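Local structure of mediator of RNA polymerase II transcription subunit 18 (Schizosaccharomyces pombe, 3C0T) at residues 24-29 against 129-134; 36-41 against 53-58; 7-12 against 162-167. The protein serves as a component of the Mediator complex, a coactivator that bridges gene-specific regulatory proteins and the basal RNA polymerase II transcription machinery. One frame throughout, in Å; residues are numbered along the deposited sequence.

Contact 1. Residues 24-29 against 129-134; sequences KTLDGP and LEYFFF
Leu129 packs its CD2 on Pro29, 4.0 Å from CG. At Glu130 the backbone takes over: its O meets CA of Pro29 at 3.0 Å in a CA-H...O contact, while its carboxylate forms a salt bridge through OE2 with Arg139. The Tyr131 ring lies alongside the proline, pointing the same way, and Pro29 CB stands over the centre of its face, 3.4 Å from the ring centroid, in a CH-pi contact. The Leu26 side chain crosses that of Tyr131 at about a right angle, with Leu26 CD1 3.8 Å from Tyr131 CB. Tyr131 OH bonds to Ser23 OG of helix 15-25, tying the ring to that helix. An alanine here would probably leave Pro29 CB without its aromatic bed and the Ser23 hydroxyl without this mate. Phe132 pairs with Asp27 as an antiparallel hydrogen-bonded pair: Asp27 N reaches Phe132 O at 3.0 Å, and Phe132 N returns to Asp27 O at 2.9 Å. The Phe133 ring lies beside the turn that leaves helix 15-25. Phe133 CB packs on Leu26 CD2 at 3.5 Å, Asp27 CG sits in plane at the ring edge, and Thr25 O stands 3.7 Å above the plane, over the ring centre. Between Asp27 and Pro29, Gly28 adopts phi 116° and psi -158°, where a side chain would be jammed against the preceding carbonyl and against Glu130 O, and a cis peptide follows into Pro29. The chemistry thus implies a mainly aromatic and apolar junction where the helix hands over to strand 27-41, its two backbone bonds continuing the ladder that Glu130 makes with Lys30.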
loop_
_atom_site.group_PDB
_atom_site.type_symbol
_atom_site.label_atom_id
_atom_site.label_comp_id
_atom_site.label_asym_id
_atom_site.label_seq_id
_atom_site.Cartn_x
_atom_site.Cartn_y
_atom_site.Cartn_z
ATOM N N LYS A 24 14.047 2.349 -16.918
ATOM C CA LYS A 24 15.319 2.823 -17.426
ATOM C C LYS A 24 16.274 3.188 -16.290
ATOM O O LYS A 24 17.486 3.043 -16.433
ATOM C CB LYS A 24 15.094 4.037 -18.331
ATOM C CG LYS A 24 16.360 4.795 -18.709
ATOM C CD LYS A 24 16.029 5.979 -19.611
ATOM C CE LYS A 24 17.175 6.992 -19.678
ATOM N NZ LYS A 24 17.373 7.711 -18.376
ATOM N N THR A 25 15.733 3.640 -15.157
ATOM C CA THR A 25 16.578 4.043 -14.040
ATOM C C THR A 25 16.639 3.116 -12.828
ATOM O O THR A 25 17.584 3.206 -12.043
ATOM C CB THR A 25 16.190 5.449 -13.532
ATOM O OG1 THR A 25 14.921 5.393 -12.875
ATOM C CG2 THR A 25 16.096 6.424 -14.692
ATOM N N LEU A 26 15.664 2.223 -12.671
ATOM C CA LEU A 26 15.648 1.334 -11.509
ATOM C C LEU A 26 15.719 -0.141 -11.856
ATOM O O LEU A 26 15.664 -0.521 -13.025
ATOM C CB LEU A 26 14.376 1.570 -10.692
ATOM C CG LEU A 26 14.062 3.009 -10.290
ATOM C CD1 LEU A 26 12.753 3.054 -9.524
ATOM C CD2 LEU A 26 15.196 3.554 -9.432
ATOM N N ASP A 27 15.850 -0.970 -10.826
ATOM C CA ASP A 27 15.865 -2.409 -11.022
ATOM C C ASP A 27 14.421 -2.902 -10.882
ATOM O O ASP A 27 13.609 -2.303 -10.164
ATOM C CB ASP A 27 16.757 -3.101 -9.985
ATOM C CG ASP A 27 18.242 -2.781 -10.176
ATOM O OD1 ASP A 27 18.673 -2.564 -11.334
ATOM O OD2 ASP A 27 18.981 -2.761 -9.168
ATOM N N GLY A 28 14.106 -3.995 -11.567
ATOM C CA GLY A 28 12.763 -4.533 -11.523
ATOM C C GLY A 28 12.174 -4.436 -12.916
ATOM O O GLY A 28 12.924 -4.322 -13.882
ATOM N N PRO A 29 10.843 -4.435 -13.060
ATOM C CA PRO A 29 9.865 -4.517 -11.971
ATOM C C PRO A 29 9.318 -5.918 -11.768
ATOM O O PRO A 29 9.630 -6.838 -12.521
ATOM C CB PRO A 29 8.776 -3.574 -12.445
ATOM C CG PRO A 29 8.705 -3.926 -13.914
ATOM C CD PRO A 29 10.172 -4.104 -14.333
ATOM N N LEU A 129 3.191 -2.275 -10.052
ATOM C CA LEU A 129 4.539 -2.746 -10.324
ATOM C C LEU A 129 5.456 -2.334 -9.185
ATOM O O LEU A 129 5.244 -1.308 -8.534
ATOM C CB LEU A 129 5.059 -2.143 -11.638
ATOM C CG LEU A 129 4.421 -2.672 -12.924
ATOM C CD1 LEU A 129 4.843 -1.816 -14.125
ATOM C CD2 LEU A 129 4.835 -4.122 -13.115
ATOM N N GLU A 130 6.480 -3.136 -8.947
ATOM C CA GLU A 130 7.410 -2.828 -7.883
ATOM C C GLU A 130 8.838 -2.854 -8.408
ATOM O O GLU A 130 9.240 -3.786 -9.107
ATOM C CB GLU A 130 7.249 -3.825 -6.742
ATOM C CG GLU A 130 7.550 -3.230 -5.392
ATOM C CD GLU A 130 7.144 -4.137 -4.242
ATOM O OE1 GLU A 130 7.734 -5.233 -4.121
ATOM O OE2 GLU A 130 6.237 -3.747 -3.462
ATOM N N TYR A 131 9.584 -1.803 -8.085
ATOM C CA TYR A 131 10.974 -1.677 -8.485
ATOM C C TYR A 131 11.837 -1.593 -7.226
ATOM O O TYR A 131 11.307 -1.513 -6.118
ATOM C CB TYR A 131 11.182 -0.418 -9.321
ATOM C CG TYR A 131 10.532 -0.438 -10.683
ATOM C CD1 TYR A 131 9.182 -0.111 -10.844
ATOM C CD2 TYR A 131 11.278 -0.743 -11.822
ATOM C CE1 TYR A 131 8.596 -0.081 -12.115
ATOM C CE2 TYR A 131 10.702 -0.719 -13.092
ATOM C CZ TYR A 131 9.365 -0.383 -13.229
ATOM O OH TYR A 131 8.819 -0.317 -14.488
ATOM N N PHE A 132 13.159 -1.616 -7.397
ATOM C CA PHE A 132 14.088 -1.546 -6.267
ATOM C C PHE A 132 15.340 -0.777 -6.668
ATOM O O PHE A 132 15.774 -0.840 -7.819
ATOM C CB PHE A 132 14.515 -2.951 -5.808
ATOM C CG PHE A 132 13.428 -3.985 -5.908
ATOM C CD1 PHE A 132 13.117 -4.574 -7.139
ATOM C CD2 PHE A 132 12.665 -4.330 -4.787
ATOM C CE1 PHE A 132 12.046 -5.493 -7.254
ATOM C CE2 PHE A 132 11.593 -5.247 -4.888
ATOM C CZ PHE A 132 11.284 -5.826 -6.123
ATOM N N PHE A 133 15.916 -0.055 -5.712
ATOM C CA PHE A 133 17.143 0.701 -5.941
ATOM C C PHE A 133 17.580 1.361 -4.627
ATOM O O PHE A 133 16.738 1.740 -3.801
ATOM C CB PHE A 133 16.929 1.754 -7.031
ATOM C CG PHE A 133 18.115 1.933 -7.940
ATOM C CD1 PHE A 133 18.603 0.861 -8.687
ATOM C CD2 PHE A 133 18.750 3.169 -8.050
ATOM C CE1 PHE A 133 19.714 1.015 -9.536
ATOM C CE2 PHE A 133 19.861 3.338 -8.897
ATOM C CZ PHE A 133 20.340 2.252 -9.639
ATOM N N PHE A 134 18.895 1.475 -4.430
ATOM C CA PHE A 134 19.450 2.078 -3.217
ATOM C C PHE A 134 18.804 1.511 -1.972
ATOM O O PHE A 134 18.521 2.250 -1.021
ATOM C CB PHE A 134 19.259 3.598 -3.231
ATOM C CG PHE A 134 20.143 4.309 -4.214
ATOM C CD1 PHE A 134 19.598 5.148 -5.181
ATOM C CD2 PHE A 134 21.528 4.134 -4.174
ATOM C CE1 PHE A 134 20.420 5.808 -6.101
ATOM C CE2 PHE A 134 22.359 4.783 -5.082
ATOM C CZ PHE A 134 21.809 5.622 -6.049
#

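Contact 2. Residues 36-41 against 53-58; sequences WVVYRP and DSWLRL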
loop_
_atom_site.group_PDB
_atom_site.type_symbol
_atom_site.label_atom_id
_atom_site.label_comp_id
_atom_site.label_asym_id
_atom_site.label_seq_id
_atom_site.Cartn_x
_atom_site.Cartn_y
_atom_site.Cartn_z
ATOM N N TRP A 36 -6.519 -7.133 -0.047
ATOM C CA TRP A 36 -6.455 -6.633 1.320
ATOM C C TRP A 36 -7.826 -6.611 1.961
ATOM O O TRP A 36 -8.790 -6.142 1.354
ATOM C CB TRP A 36 -5.917 -5.196 1.359
ATOM C CG TRP A 36 -4.468 -5.047 1.050
ATOM C CD1 TRP A 36 -3.894 -5.012 -0.188
ATOM C CD2 TRP A 36 -3.397 -4.906 1.997
ATOM N NE1 TRP A 36 -2.539 -4.857 -0.071
ATOM C CE2 TRP A 36 -2.204 -4.785 1.256
ATOM C CE3 TRP A 36 -3.331 -4.867 3.397
ATOM C CZ2 TRP A 36 -0.949 -4.626 1.864
ATOM C CZ3 TRP A 36 -2.081 -4.712 4.007
ATOM C CH2 TRP A 36 -0.907 -4.589 3.236
ATOM N N VAL A 37 -7.911 -7.116 3.188
ATOM C CA VAL A 37 -9.164 -7.084 3.939
ATOM C C VAL A 37 -8.779 -6.462 5.284
ATOM O O VAL A 37 -7.807 -6.877 5.924
ATOM C CB VAL A 37 -9.785 -8.503 4.142
ATOM C CG1 VAL A 37 -9.642 -9.313 2.871
ATOM C CG2 VAL A 37 -9.127 -9.216 5.301
ATOM N N VAL A 38 -9.523 -5.444 5.693
ATOM C CA VAL A 38 -9.229 -4.757 6.938
ATOM C C VAL A 38 -10.278 -5.039 8.009
ATOM O O VAL A 38 -11.472 -5.051 7.725
ATOM C CB VAL A 38 -9.133 -3.236 6.682
ATOM C CG1 VAL A 38 -8.763 -2.504 7.961
ATOM C CG2 VAL A 38 -8.107 -2.964 5.588
ATOM N N TYR A 39 -9.814 -5.274 9.235
ATOM C CA TYR A 39 -10.692 -5.557 10.372
ATOM C C TYR A 39 -10.484 -4.548 11.486
ATOM O O TYR A 39 -9.356 -4.175 11.809
ATOM C CB TYR A 39 -10.434 -6.954 10.938
ATOM C CG TYR A 39 -11.019 -8.064 10.107
ATOM C CD1 TYR A 39 -10.374 -8.517 8.959
ATOM C CD2 TYR A 39 -12.233 -8.653 10.459
ATOM C CE1 TYR A 39 -10.923 -9.530 8.178
ATOM C CE2 TYR A 39 -12.793 -9.667 9.682
ATOM C CZ TYR A 39 -12.129 -10.097 8.546
ATOM O OH TYR A 39 -12.671 -11.094 7.771
ATOM N N ARG A 40 -11.582 -4.113 12.085
ATOM C CA ARG A 40 -11.505 -3.140 13.163
ATOM C C ARG A 40 -12.016 -3.774 14.446
ATOM O O ARG A 40 -12.789 -4.733 14.407
ATOM C CB ARG A 40 -12.366 -1.928 12.823
ATOM C CG ARG A 40 -13.820 -2.290 12.703
ATOM C CD ARG A 40 -14.669 -1.121 12.305
ATOM N NE ARG A 40 -16.066 -1.535 12.250
ATOM C CZ ARG A 40 -17.077 -0.734 11.937
ATOM N NH1 ARG A 40 -18.316 -1.209 11.918
ATOM N NH2 ARG A 40 -16.849 0.541 11.642
ATOM N N PRO A 41 -11.586 -3.248 15.603
ATOM C CA PRO A 41 -12.022 -3.780 16.899
ATOM C C PRO A 41 -13.545 -3.783 16.991
ATOM O O PRO A 41 -14.195 -2.830 16.570
ATOM C CB PRO A 41 -11.372 -2.824 17.891
ATOM C CG PRO A 41 -10.087 -2.463 17.195
ATOM C CD PRO A 41 -10.564 -2.201 15.785
ATOM N N ASP A 53 -5.343 2.916 13.409
ATOM C CA ASP A 53 -3.982 2.429 13.613
ATOM C C ASP A 53 -3.974 1.132 14.418
ATOM O O ASP A 53 -2.919 0.529 14.632
ATOM C CB ASP A 53 -3.122 3.470 14.335
ATOM C CG ASP A 53 -3.681 3.858 15.696
ATOM O OD1 ASP A 53 -2.963 4.544 16.452
ATOM O OD2 ASP A 53 -4.833 3.491 16.011
ATOM N N SER A 54 -5.150 0.714 14.875
ATOM C CA SER A 54 -5.273 -0.518 15.650
ATOM C C SER A 54 -6.040 -1.568 14.848
ATOM O O SER A 54 -6.306 -2.663 15.342
ATOM C CB SER A 54 -6.001 -0.253 16.973
ATOM O OG SER A 54 -7.376 0.025 16.746
ATOM N N TRP A 55 -6.401 -1.228 13.614
ATOM C CA TRP A 55 -7.129 -2.156 12.752
ATOM C C TRP A 55 -6.161 -3.154 12.120
ATOM O O TRP A 55 -5.013 -2.816 11.800
ATOM C CB TRP A 55 -7.883 -1.391 11.664
ATOM C CG TRP A 55 -8.925 -0.443 12.204
ATOM C CD1 TRP A 55 -9.126 -0.094 13.518
ATOM C CD2 TRP A 55 -9.905 0.282 11.445
ATOM N NE1 TRP A 55 -10.166 0.799 13.616
ATOM C CE2 TRP A 55 -10.663 1.050 12.365
ATOM C CE3 TRP A 55 -10.215 0.359 10.080
ATOM C CZ2 TRP A 55 -11.717 1.884 11.963
ATOM C CZ3 TRP A 55 -11.267 1.190 9.674
ATOM C CH2 TRP A 55 -12.004 1.943 10.617
ATOM N N LEU A 56 -6.631 -4.387 11.963
ATOM C CA LEU A 56 -5.843 -5.463 11.377
ATOM C C LEU A 56 -6.001 -5.424 9.867
ATOM O O LEU A 56 -7.115 -5.503 9.345
ATOM C CB LEU A 56 -6.322 -6.814 11.923
ATOM C CG LEU A 56 -5.526 -7.485 13.052
ATOM C CD1 LEU A 56 -4.609 -6.505 13.745
ATOM C CD2 LEU A 56 -6.500 -8.102 14.042
ATOM N N ARG A 57 -4.877 -5.304 9.173
ATOM C CA ARG A 57 -4.871 -5.234 7.719
ATOM C C ARG A 57 -4.255 -6.512 7.166
ATOM O O ARG A 57 -3.053 -6.740 7.293
ATOM C CB ARG A 57 -4.079 -3.992 7.298
ATOM C CG ARG A 57 -4.683 -2.725 7.894
ATOM C CD ARG A 57 -3.765 -1.504 7.871
ATOM N NE ARG A 57 -4.400 -0.403 8.596
ATOM C CZ ARG A 57 -5.435 0.291 8.134
ATOM N NH1 ARG A 57 -5.938 0.014 6.942
ATOM N NH2 ARG A 57 -6.007 1.226 8.881
ATOM N N LEU A 58 -5.095 -7.352 6.570
ATOM C CA LEU A 58 -4.647 -8.626 6.031
ATOM C C LEU A 58 -4.353 -8.562 4.547
ATOM O O LEU A 58 -5.165 -8.080 3.756
ATOM C CB LEU A 58 -5.697 -9.704 6.307
ATOM C CG LEU A 58 -5.790 -10.322 7.716
ATOM C CD1 LEU A 58 -5.167 -9.436 8.757
ATOM C CD2 LEU A 58 -7.262 -10.558 8.037
#
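Arg40 lays its CB over the indole of Trp55, 3.5 Å from the centroid of the five-membered ring and 9° off the normal, a CH-pi contact. Pro41 crosses the same indole at about a right angle, with CD 3.4 Å from Trp55 CD1, and Val38 CG1 meets the ring edge at CE3. On the other side of the sheet Leu58 CD2 touches both Val37 CG2, at 3.6 Å, and Tyr39 CE1, at 3.8 Å. Val38 and Arg57 run side by side, a valine methyl, CG1, over one face of the guanidinium, 3.9 Å from NH1. Four backbone hydrogen bonds hold the two segments together, two each in the antiparallel pairs Val37-Leu58 and Tyr39-Leu56; Tyr39 N to Leu56 O is 2.7 Å.

The polar ends are fixed from further out. Arg40 CG takes the crowded position between N and carbonyl carbon (chi1 63°), and the extended chain beyond it carries NH1 to a salt bridge with Glu119. Arg57 NH2 bonds to Pro52 O, and both of its terminal nitrogens bond to the backbone of the chain of another protein, which also packs on Trp55. The pair belongs to a curled antiparallel sheet: strand 118-133 flanks 36-41, strand 78-83 flanks 56-58, and helix 109-115 packs against the Tyr39 side chain.

Contact 3. Residues 7-12 against 162-167; sequences LGVVPS and EQPWIL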
loop_
_atom_site.group_PDB
_atom_site.type_symbol
_atom_site.label_atom_id
_atom_site.label_comp_id
_atom_site.label_asym_id
_atom_site.label_seq_id
_atom_site.Cartn_x
_atom_site.Cartn_y
_atom_site.Cartn_z
ATOM N N LEU A 7 5.591 9.770 -1.054
ATOM C CA LEU A 7 4.437 9.478 -1.884
ATOM C C LEU A 7 4.310 10.457 -3.045
ATOM O O LEU A 7 4.704 11.620 -2.946
ATOM C CB LEU A 7 3.160 9.510 -1.042
ATOM C CG LEU A 7 2.810 8.271 -0.212
ATOM C CD1 LEU A 7 1.623 8.583 0.668
ATOM C CD2 LEU A 7 2.481 7.101 -1.125
ATOM N N GLY A 8 3.764 9.960 -4.150
ATOM C CA GLY A 8 3.573 10.769 -5.336
ATOM C C GLY A 8 2.396 10.229 -6.128
ATOM O O GLY A 8 1.949 9.097 -5.904
ATOM N N VAL A 9 1.888 11.023 -7.059
ATOM C CA VAL A 9 0.755 10.595 -7.863
ATOM C C VAL A 9 1.126 10.699 -9.345
ATOM O O VAL A 9 1.785 11.649 -9.764
ATOM C CB VAL A 9 -0.496 11.466 -7.531
ATOM C CG1 VAL A 9 -0.458 12.771 -8.313
ATOM C CG2 VAL A 9 -1.758 10.695 -7.805
ATOM N N VAL A 10 0.725 9.703 -10.128
ATOM C CA VAL A 10 1.016 9.672 -11.560
ATOM C C VAL A 10 -0.285 9.586 -12.345
ATOM O O VAL A 10 -0.997 8.592 -12.257
ATOM C CB VAL A 10 1.872 8.439 -11.934
ATOM C CG1 VAL A 10 2.017 8.332 -13.447
ATOM C CG2 VAL A 10 3.238 8.537 -11.276
ATOM N N PRO A 11 -0.613 10.631 -13.121
ATOM C CA PRO A 11 -1.843 10.655 -13.924
ATOM C C PRO A 11 -1.865 9.481 -14.897
ATOM O O PRO A 11 -0.831 9.081 -15.422
ATOM C CB PRO A 11 -1.755 11.994 -14.656
ATOM C CG PRO A 11 -0.965 12.845 -13.705
ATOM C CD PRO A 11 0.120 11.902 -13.254
ATOM N N SER A 12 -3.047 8.935 -15.141
ATOM C CA SER A 12 -3.186 7.806 -16.047
ATOM C C SER A 12 -2.558 8.045 -17.428
ATOM O O SER A 12 -1.995 7.126 -18.034
ATOM C CB SER A 12 -4.667 7.459 -16.204
ATOM O OG SER A 12 -4.805 6.222 -16.871
ATOM N N GLU A 162 -11.086 8.162 -13.663
ATOM C CA GLU A 162 -9.935 9.013 -13.948
ATOM C C GLU A 162 -8.965 8.899 -12.779
ATOM O O GLU A 162 -8.362 9.876 -12.336
ATOM C CB GLU A 162 -10.383 10.467 -14.125
ATOM C CG GLU A 162 -11.277 10.683 -15.339
ATOM C CD GLU A 162 -10.623 10.199 -16.626
ATOM O OE1 GLU A 162 -9.628 10.824 -17.065
ATOM O OE2 GLU A 162 -11.099 9.187 -17.193
ATOM N N GLN A 163 -8.825 7.674 -12.297
ATOM C CA GLN A 163 -7.971 7.362 -11.163
ATOM C C GLN A 163 -6.482 7.406 -11.471
ATOM O O GLN A 163 -6.010 6.734 -12.387
ATOM C CB GLN A 163 -8.332 5.971 -10.661
ATOM C CG GLN A 163 -7.810 5.646 -9.296
ATOM C CD GLN A 163 -8.360 4.332 -8.804
ATOM O OE1 GLN A 163 -9.569 4.144 -8.763
ATOM N NE2 GLN A 163 -7.477 3.414 -8.432
ATOM N N PRO A 164 -5.719 8.206 -10.714
ATOM C CA PRO A 164 -4.277 8.278 -10.960
ATOM C C PRO A 164 -3.593 7.064 -10.321
ATOM O O PRO A 164 -4.191 6.372 -9.486
ATOM C CB PRO A 164 -3.878 9.568 -10.260
ATOM C CG PRO A 164 -4.788 9.562 -9.064
ATOM C CD PRO A 164 -6.118 9.169 -9.674
ATOM N N TRP A 165 -2.357 6.794 -10.731
ATOM C CA TRP A 165 -1.598 5.701 -10.144
ATOM C C TRP A 165 -0.869 6.328 -8.971
ATOM O O TRP A 165 -0.498 7.505 -9.022
ATOM C CB TRP A 165 -0.579 5.141 -11.125
ATOM C CG TRP A 165 -1.183 4.327 -12.219
ATOM C CD1 TRP A 165 -1.806 4.792 -13.338
ATOM C CD2 TRP A 165 -1.229 2.896 -12.296
ATOM N NE1 TRP A 165 -2.239 3.740 -14.113
ATOM C CE2 TRP A 165 -1.899 2.565 -13.498
ATOM C CE3 TRP A 165 -0.771 1.862 -11.470
ATOM C CZ2 TRP A 165 -2.121 1.239 -13.899
ATOM C CZ3 TRP A 165 -0.992 0.536 -11.869
ATOM C CH2 TRP A 165 -1.663 0.241 -13.074
ATOM N N ILE A 166 -0.679 5.558 -7.909
ATOM C CA ILE A 166 0.016 6.068 -6.738
ATOM C C ILE A 166 1.450 5.568 -6.760
ATOM O O ILE A 166 1.701 4.390 -7.036
ATOM C CB ILE A 166 -0.676 5.606 -5.433
ATOM C CG1 ILE A 166 -2.061 6.246 -5.334
ATOM C CG2 ILE A 166 0.174 5.979 -4.210
ATOM C CD1 ILE A 166 -2.847 5.818 -4.118
ATOM N N LEU A 167 2.388 6.475 -6.493
ATOM C CA LEU A 167 3.807 6.138 -6.453
ATOM C C LEU A 167 4.218 6.167 -4.991
ATOM O O LEU A 167 4.241 7.233 -4.377
ATOM C CB LEU A 167 4.640 7.165 -7.225
ATOM C CG LEU A 167 5.480 6.670 -8.411
ATOM C CD1 LEU A 167 6.468 7.753 -8.789
ATOM C CD2 LEU A 167 6.244 5.407 -8.063
HETATM O O HOH W 1 -3.609 3.712 -17.264
#
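Gly8-Leu167 and Val10-Trp165 form two antiparallel hydrogen-bonded pairs around the non-hydrogen-bonded pair Val9-Ile166, the short strand axes 4.5 Å apart at closest approach and inclined at 151°. This ladder joins strand 2-10 to strand 165-173, the first and last strands of the chain, and so closes the antiparallel sheet into a beta-barrel. Each hydrogen-bonded pair carries two bonds, among them Val10 N to Trp165 O at 2.7 Å and 172°; Leu167 N, by contrast, approaches Gly8 O from above the carbonyl plane.

Val9 and Pro164 make a close apolar contact. With CG2 anti to the backbone N, the valine sets that methyl 3.4 Å from Pro164 CB, and each also packs on an apolar side chain of the chain of another protein. Leu7 adds CD2 against Ile166 CG2 at 4.0 Å. On the opposite face Val10 crosses Leu167 obliquely, its CG2 4.1 Å from Leu167 CG, while Gly8 offers Leu167 CB just backbone, its O 3.6 Å from that atom. Trp165 turns its indole to stack on Phe15, at the start of helix 15-25, and Gln163, just before the strand, bonds through OE1 to Met159 N. One water links Ser12 to the tryptophan: it lies 2.8 Å from Ser12 OG and, in the plane of the indole, accepts a weak bond from Trp165 NE1 at 3.4 Å.

How the contacts relate
All three contacts are antiparallel joins of one curled sheet, yet their settings differ. Contacts 2 and 3 are buried, carry four backbone hydrogen bonds each and are both reached by the chain of another protein, chiefly through polar bonds in contact 2 and apolar packing in contact 3. Contact 1 is partly exposed, has two such bonds and sets proline and leucine against tyrosine and phenylalanine beside helix 15-25. Contacts 1 and 2 use opposite ends of strand 27-41, their centres about 29 Å apart on either side of the chain's centre. Contact 3 lies nearer contact 1, about 17 Å between centres, and helix 15-25 runs in the chain between strand 2-10 and strand 27-41.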